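Local coordinates for separin (Saccharomyces cerevisiae, PDB 5U1T), which cleaves the cohesin subunit MCD1/SCC1 as a caspase-like cysteine protease at anaphase onset, so that chromosomes can separate, and is held inactive by securin for most of the cell cycle, at residues Lys953-Ser965 / Pro1153-Leu1165. Numbering follows the deposited sequence.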
# COMPACT_ATOMS: atom_id res chain seq x y z
N LYS A 953 21.77 -47.94 -16.34
CA LYS A 953 22.82 -46.95 -16.45
C LYS A 953 23.38 -46.84 -17.86
O LYS A 953 23.64 -45.74 -18.36
CB LYS A 953 23.95 -47.26 -15.50
CG LYS A 953 24.84 -46.05 -15.25
CD LYS A 953 26.28 -46.33 -15.63
CE LYS A 953 27.16 -45.21 -15.11
NZ LYS A 953 26.57 -44.69 -13.83
N GLY A 954 23.58 -47.99 -18.50
CA GLY A 954 24.07 -48.04 -19.86
C GLY A 954 23.03 -47.54 -20.85
O GLY A 954 23.34 -46.86 -21.81
N MET A 955 21.79 -47.83 -20.56
CA MET A 955 20.73 -47.39 -21.40
C MET A 955 20.62 -45.90 -21.43
O MET A 955 20.30 -45.34 -22.43
CB MET A 955 19.45 -47.98 -20.89
CG MET A 955 18.27 -47.74 -21.77
SD MET A 955 16.91 -48.51 -20.96
CE MET A 955 15.67 -48.22 -22.17
N PHE A 956 20.88 -45.24 -20.31
CA PHE A 956 20.78 -43.77 -20.26
C PHE A 956 21.95 -43.10 -20.97
O PHE A 956 21.91 -41.91 -21.24
CB PHE A 956 20.70 -43.24 -18.82
CG PHE A 956 19.54 -43.79 -18.04
CD1 PHE A 956 18.38 -44.22 -18.67
CD2 PHE A 956 19.60 -43.90 -16.67
CE1 PHE A 956 17.31 -44.75 -17.95
CE2 PHE A 956 18.53 -44.43 -15.94
CZ PHE A 956 17.39 -44.85 -16.59
N GLU A 957 22.98 -43.88 -21.27
CA GLU A 957 24.14 -43.41 -22.01
C GLU A 957 24.13 -43.90 -23.45
O GLU A 957 25.18 -44.02 -24.09
CB GLU A 957 25.41 -43.87 -21.32
CG GLU A 957 25.67 -43.20 -19.98
CD GLU A 957 26.69 -43.95 -19.15
OE1 GLU A 957 27.42 -44.78 -19.76
OE2 GLU A 957 26.72 -43.73 -17.91
N SER A 958 22.94 -44.21 -23.95
CA SER A 958 22.80 -44.76 -25.28
C SER A 958 21.80 -43.95 -26.04
O SER A 958 20.85 -43.42 -25.47
CB SER A 958 22.33 -46.22 -25.23
OG SER A 958 23.43 -47.09 -25.09
N THR A 959 22.08 -43.81 -27.33
CA THR A 959 21.13 -43.36 -28.30
C THR A 959 19.90 -44.19 -28.19
O THR A 959 19.94 -45.38 -28.32
CB THR A 959 21.69 -43.48 -29.70
OG1 THR A 959 22.70 -42.50 -29.90
CG2 THR A 959 20.61 -43.24 -30.68
N LEU A 960 18.79 -43.54 -27.94
CA LEU A 960 17.54 -44.22 -27.73
C LEU A 960 16.54 -43.74 -28.73
O LEU A 960 16.59 -42.62 -29.17
CB LEU A 960 17.01 -43.95 -26.35
CG LEU A 960 17.65 -44.68 -25.20
CD1 LEU A 960 16.97 -44.21 -23.94
CD2 LEU A 960 17.46 -46.15 -25.37
N GLY A 961 15.58 -44.57 -29.06
CA GLY A 961 14.59 -44.18 -30.03
C GLY A 961 13.22 -44.74 -29.79
O GLY A 961 13.02 -45.55 -28.94
N ILE A 962 12.27 -44.27 -30.56
CA ILE A 962 10.89 -44.65 -30.40
C ILE A 962 10.17 -44.35 -31.69
O ILE A 962 10.45 -43.38 -32.32
CB ILE A 962 10.27 -43.90 -29.21
CG1 ILE A 962 8.81 -44.18 -29.05
CG2 ILE A 962 10.49 -42.43 -29.33
CD1 ILE A 962 8.39 -44.24 -27.61
N PRO A 963 9.23 -45.18 -32.10
CA PRO A 963 9.28 -46.62 -31.99
C PRO A 963 10.48 -47.23 -32.65
O PRO A 963 10.85 -46.90 -33.74
CB PRO A 963 8.06 -47.04 -32.77
CG PRO A 963 7.97 -46.03 -33.83
CD PRO A 963 8.53 -44.76 -33.31
N SER A 964 11.07 -48.16 -31.95
CA SER A 964 12.24 -48.82 -32.45
C SER A 964 11.97 -50.30 -32.65
O SER A 964 12.54 -50.91 -33.51
CB SER A 964 13.36 -48.60 -31.45
OG SER A 964 12.94 -49.07 -30.20
N SER A 965 11.08 -50.85 -31.85
CA SER A 965 10.74 -52.24 -31.90
C SER A 965 9.26 -52.40 -32.17
O SER A 965 8.45 -51.63 -31.72
CB SER A 965 11.16 -52.91 -30.60
OG SER A 965 10.83 -54.27 -30.55
N PRO A 1153 4.98 -36.67 -43.37
CA PRO A 1153 3.56 -36.65 -43.74
C PRO A 1153 3.22 -37.68 -44.82
O PRO A 1153 2.18 -38.32 -44.74
CB PRO A 1153 3.34 -35.23 -44.27
CG PRO A 1153 4.52 -34.44 -43.81
CD PRO A 1153 5.65 -35.41 -43.71
N ARG A 1154 4.09 -37.83 -45.82
CA ARG A 1154 3.78 -38.72 -46.94
C ARG A 1154 3.85 -40.19 -46.49
O ARG A 1154 3.04 -41.01 -46.92
CB ARG A 1154 4.72 -38.45 -48.12
CG ARG A 1154 4.64 -39.44 -49.26
CD ARG A 1154 3.47 -39.16 -50.20
NE ARG A 1154 3.44 -37.75 -50.60
CZ ARG A 1154 3.79 -37.29 -51.79
NH1 ARG A 1154 3.73 -35.99 -52.04
NH2 ARG A 1154 4.20 -38.12 -52.74
N ARG A 1155 4.79 -40.50 -45.60
CA ARG A 1155 4.98 -41.85 -45.09
C ARG A 1155 4.09 -42.13 -43.88
O ARG A 1155 4.02 -43.26 -43.39
CB ARG A 1155 6.46 -42.06 -44.72
CG ARG A 1155 6.89 -43.51 -44.46
CD ARG A 1155 6.58 -44.46 -45.64
NE ARG A 1155 7.57 -45.54 -45.81
CZ ARG A 1155 7.72 -46.57 -44.97
NH1 ARG A 1155 6.95 -46.66 -43.88
NH2 ARG A 1155 8.66 -47.51 -45.21
N LYS A 1156 3.40 -41.09 -43.40
CA LYS A 1156 2.57 -41.16 -42.19
C LYS A 1156 3.33 -41.71 -40.98
O LYS A 1156 2.80 -42.51 -40.20
CB LYS A 1156 1.31 -41.99 -42.45
CG LYS A 1156 0.52 -41.56 -43.67
CD LYS A 1156 -0.05 -40.15 -43.55
CE LYS A 1156 -0.66 -39.71 -44.89
NZ LYS A 1156 -1.09 -38.30 -44.91
N ARG A 1157 4.56 -41.26 -40.81
CA ARG A 1157 5.47 -41.86 -39.86
C ARG A 1157 6.00 -40.82 -38.87
O ARG A 1157 6.28 -39.68 -39.24
CB ARG A 1157 6.62 -42.55 -40.60
CG ARG A 1157 7.46 -43.45 -39.74
CD ARG A 1157 8.15 -44.49 -40.57
NE ARG A 1157 9.09 -43.85 -41.47
CZ ARG A 1157 9.78 -44.49 -42.42
NH1 ARG A 1157 10.62 -43.79 -43.18
NH2 ARG A 1157 9.65 -45.80 -42.59
N ARG A 1158 6.11 -41.23 -37.62
CA ARG A 1158 6.58 -40.38 -36.55
C ARG A 1158 7.67 -41.07 -35.80
O ARG A 1158 7.46 -42.11 -35.24
CB ARG A 1158 5.46 -40.21 -35.56
CG ARG A 1158 4.94 -38.81 -35.42
CD ARG A 1158 3.62 -38.84 -34.68
NE ARG A 1158 2.60 -38.08 -35.36
CZ ARG A 1158 1.45 -38.59 -35.75
NH1 ARG A 1158 0.57 -37.83 -36.36
NH2 ARG A 1158 1.17 -39.84 -35.51
N THR A 1159 8.84 -40.47 -35.76
CA THR A 1159 9.95 -41.09 -35.03
C THR A 1159 10.72 -40.04 -34.26
O THR A 1159 10.67 -38.86 -34.58
CB THR A 1159 10.90 -41.85 -35.98
OG1 THR A 1159 11.53 -40.93 -36.87
CG2 THR A 1159 10.13 -42.85 -36.81
N HIS A 1160 11.44 -40.47 -33.25
CA HIS A 1160 12.07 -39.54 -32.33
C HIS A 1160 13.29 -40.22 -31.76
O HIS A 1160 13.27 -41.42 -31.62
CB HIS A 1160 11.08 -39.15 -31.23
CG HIS A 1160 11.71 -38.69 -29.96
ND1 HIS A 1160 12.25 -37.43 -29.80
CD2 HIS A 1160 11.88 -39.31 -28.77
CE1 HIS A 1160 12.74 -37.30 -28.58
NE2 HIS A 1160 12.52 -38.43 -27.93
N LEU A 1161 14.37 -39.51 -31.48
CA LEU A 1161 15.47 -40.19 -30.79
C LEU A 1161 16.27 -39.31 -29.84
O LEU A 1161 16.39 -38.11 -30.04
CB LEU A 1161 16.40 -40.86 -31.80
CG LEU A 1161 16.89 -40.20 -33.08
CD1 LEU A 1161 17.79 -39.05 -32.69
CD2 LEU A 1161 17.64 -41.21 -33.92
N ARG A 1162 16.82 -39.91 -28.78
CA ARG A 1162 17.52 -39.14 -27.75
C ARG A 1162 19.01 -39.37 -27.84
O ARG A 1162 19.48 -40.50 -27.77
CB ARG A 1162 17.01 -39.52 -26.35
CG ARG A 1162 15.51 -39.39 -26.21
CD ARG A 1162 15.06 -39.59 -24.77
NE ARG A 1162 14.20 -38.48 -24.33
CZ ARG A 1162 14.62 -37.50 -23.53
NH1 ARG A 1162 15.88 -37.52 -23.09
NH2 ARG A 1162 13.79 -36.50 -23.18
N LEU A 1163 19.76 -38.29 -28.01
CA LEU A 1163 21.21 -38.37 -28.17
C LEU A 1163 21.90 -37.83 -26.94
O LEU A 1163 21.71 -36.68 -26.58
CB LEU A 1163 21.65 -37.59 -29.41
CG LEU A 1163 20.80 -37.85 -30.67
CD1 LEU A 1163 21.16 -36.90 -31.79
CD2 LEU A 1163 20.98 -39.28 -31.11
N PRO A 1164 22.70 -38.68 -26.28
CA PRO A 1164 23.35 -38.39 -25.00
C PRO A 1164 24.48 -37.34 -25.02
O PRO A 1164 24.55 -36.50 -24.09
CB PRO A 1164 23.91 -39.75 -24.58
CG PRO A 1164 23.05 -40.72 -25.28
CD PRO A 1164 22.74 -40.11 -26.60
N LEU A 1165 25.35 -37.40 -26.03
CA LEU A 1165 26.50 -36.48 -26.17
C LEU A 1165 27.64 -36.84 -25.20
O LEU A 1165 28.52 -37.66 -25.53
CB LEU A 1165 26.09 -35.00 -25.96
CG LEU A 1165 24.79 -34.43 -26.55
CD1 LEU A 1165 24.78 -32.91 -26.55
CD2 LEU A 1165 24.49 -34.96 -27.95
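In Ile962 the CG1 branch runs anti to the backbone N (chi1 176°), which places CG2 between N and the carbonyl carbon and turns it to the ring of His1160. That methyl meets CD2 of His1160 at 3.5 Å, in the plane of the imidazole and at its edge, not over a face; ND1 of the same ring is hydrogen-bonded to Ser1149 OG. Four backbone hydrogen bonds, two at Leu960/Arg1162 and two at Ile962/His1160, set the antiparallel register. Leu960 N donates to Arg1162 O at 3.1 Å, and Arg1162 N to Leu960 O at 2.7 Å. Ile962 N donates to His1160 O and His1160 N to Ile962 O, each hydrogen bond 3.2 Å long with a more bent N-H...O angle of 142°. Between these two pairs, Gly961 faces Leu1161 as a non-hydrogen-bonded pair, their CA atoms 4.2 Å apart. At one end Thr959 lies alongside Leu1163, OG1 3.8 Å from CD2, while Pro1164 sets its CG 3.5 Å from Ser958 O. A glycine in place of Thr959 would probably leave Leu1163 CD2 without this neighbour and open a gap beside it. Leu960 and Ile962 also touch helix 1036-1054, and strand 1157-1163 pairs on its other edge with 1146-1152. Axes of 960-962 and 1157-1163 at 166°, 4.6 Å apart at closest approach, mark 960-962 as a short antiparallel edge strand added to the mixed sheet that contains 1146-1152 and 1353-1362.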